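Local coordinates for protein (aminopeptidase) (Ochrobactrum anthropi, PDB 1B65) that probably acts as a serine aminopeptidase of the Ntn hydrolase fold, releasing L-amino acids from peptides and hydrolysing D-alanine esters and amides, at residues Gln176-Cys180 against Ala342-Met346. Sequence-based numbering, arbitrary orientation.
Sequences QEGNC and AAEDM
An inverse gamma turn centred on Asn-179, closed by the bond from Cys-180 N to Gly-178 O, lies against the C-terminal end of helix 322-342, where the helix gives way to extended chain at Ala-343. The side-chain amide of Asn-179 reaches across to the departing chain: ND2 donates to Glu-344 O at 3.0 Å in a nearly straight bond (176° at the hydrogen), with the acceptor lying in the amide plane. The other end of the amide, OD1, sits 3.7 Å from Ala-343 CB and accepts from Lys-192 NZ, while the methyl of Met-346 lies over one face of the amide, CE being nearest ND2 at 3.7 Å. Met-346 CG is anti to the backbone N (chi1 -179°), and the bend at chi3 brings the methyl to the amide. Two waters fill in the polar network. One accepts from Asn-179 N and donates to both Ala-342 O and Glu-344 OE1; the second accepts from ND2 at 2.9 Å and also donates to OE1, so both amide hydrogens of this buried side chain are used. Farther back, Ala-342 CB presses on Glu-177 CB at 3.4 Å, and the Glu-177 carboxylate is held by Arg-11, in a salt bridge to OE1, and by Thr-197 N, which donates to OE2. Gly-178, its backbone hydrogen-bonded to Thr-195, comes close beside the helix end, its CA 3.8 Å from Ala-343 N. The arrangement is a loop-to-helix-exit junction: the first water links the loop to the helix end at Ala-342 O, while the asparagine amide holds the chain that leaves it.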
loop_
_atom_site.group_PDB
_atom_site.type_symbol
_atom_site.label_atom_id
_atom_site.label_comp_id
_atom_site.label_asym_id
_atom_site.label_seq_id
_atom_site.Cartn_x
_atom_site.Cartn_y
_atom_site.Cartn_z
ATOM N N GLN A 176 -19.549 -7.362 -28.238
ATOM C CA GLN A 176 -18.686 -8.142 -29.114
ATOM C C GLN A 176 -17.503 -8.694 -28.344
ATOM O O GLN A 176 -17.031 -8.045 -27.420
ATOM C CB GLN A 176 -18.163 -7.214 -30.236
ATOM C CG GLN A 176 -17.370 -7.980 -31.281
ATOM C CD GLN A 176 -16.844 -7.087 -32.393
ATOM O OE1 GLN A 176 -16.966 -5.863 -32.329
ATOM N NE2 GLN A 176 -16.253 -7.700 -33.404
ATOM N N GLU A 177 -17.051 -9.910 -28.672
ATOM C CA GLU A 177 -15.918 -10.511 -27.988
ATOM C C GLU A 177 -14.870 -11.016 -28.974
ATOM O O GLU A 177 -15.111 -11.162 -30.192
ATOM C CB GLU A 177 -16.305 -11.718 -27.101
ATOM C CG GLU A 177 -17.272 -11.292 -25.983
ATOM C CD GLU A 177 -17.780 -12.509 -25.239
ATOM O OE1 GLU A 177 -18.390 -13.389 -25.911
ATOM O OE2 GLU A 177 -17.584 -12.667 -24.037
ATOM N N GLY A 178 -13.686 -11.303 -28.437
ATOM C CA GLY A 178 -12.678 -11.946 -29.320
ATOM C C GLY A 178 -11.695 -10.903 -29.842
ATOM O O GLY A 178 -11.168 -10.075 -29.090
ATOM N N ASN A 179 -11.537 -10.902 -31.185
ATOM C CA ASN A 179 -10.586 -9.983 -31.795
ATOM C C ASN A 179 -11.211 -8.622 -31.997
ATOM O O ASN A 179 -11.494 -8.254 -33.153
ATOM C CB ASN A 179 -10.037 -10.497 -33.137
ATOM C CG ASN A 179 -9.415 -11.868 -33.039
ATOM O OD1 ASN A 179 -9.137 -12.366 -31.988
ATOM N ND2 ASN A 179 -9.234 -12.513 -34.204
ATOM N N CYS A 180 -11.419 -7.852 -30.915
ATOM C CA CYS A 180 -12.037 -6.548 -31.096
ATOM C C CYS A 180 -11.526 -5.553 -30.056
ATOM O O CYS A 180 -11.139 -5.977 -28.967
ATOM C CB CYS A 180 -13.568 -6.645 -30.993
ATOM S SG CYS A 180 -14.170 -7.353 -29.431
ATOM N N ALA A 342 -14.409 -16.810 -28.492
ATOM C CA ALA A 342 -14.801 -15.837 -29.476
ATOM C C ALA A 342 -13.666 -15.494 -30.444
ATOM O O ALA A 342 -13.980 -14.941 -31.515
ATOM C CB ALA A 342 -15.244 -14.515 -28.818
ATOM N N ALA A 343 -12.413 -15.696 -30.050
ATOM C CA ALA A 343 -11.274 -15.314 -30.886
ATOM C C ALA A 343 -11.170 -16.130 -32.175
ATOM O O ALA A 343 -11.675 -17.244 -32.281
ATOM C CB ALA A 343 -9.937 -15.482 -30.144
ATOM N N GLU A 344 -10.532 -15.541 -33.179
ATOM C CA GLU A 344 -10.253 -16.190 -34.454
ATOM C C GLU A 344 -8.754 -16.163 -34.746
ATOM O O GLU A 344 -8.051 -15.226 -34.337
ATOM C CB GLU A 344 -10.953 -15.417 -35.590
ATOM C CG GLU A 344 -12.474 -15.426 -35.393
ATOM C CD GLU A 344 -13.148 -14.317 -36.178
ATOM O OE1 GLU A 344 -12.872 -13.116 -35.901
ATOM O OE2 GLU A 344 -13.959 -14.645 -37.067
ATOM N N ASP A 345 -8.301 -17.120 -35.574
ATOM C CA ASP A 345 -6.890 -17.164 -35.936
ATOM C C ASP A 345 -6.435 -15.826 -36.467
ATOM O O ASP A 345 -7.193 -15.146 -37.166
ATOM C CB ASP A 345 -6.642 -18.206 -37.036
ATOM C CG ASP A 345 -6.767 -19.616 -36.535
ATOM O OD1 ASP A 345 -7.450 -19.916 -35.544
ATOM O OD2 ASP A 345 -6.111 -20.487 -37.196
ATOM N N MET A 346 -5.148 -15.533 -36.264
ATOM C CA MET A 346 -4.633 -14.252 -36.757
ATOM C C MET A 346 -3.159 -14.415 -37.076
ATOM O O MET A 346 -2.483 -15.165 -36.377
ATOM C CB MET A 346 -4.847 -13.162 -35.670
ATOM C CG MET A 346 -4.328 -11.796 -36.194
ATOM S SD MET A 346 -4.746 -10.526 -34.981
ATOM C CE MET A 346 -6.484 -10.287 -35.275
HETATM O O HOH W 1 -12.844 -12.701 -32.887
HETATM O O HOH W 2 -10.452 -11.590 -36.717
#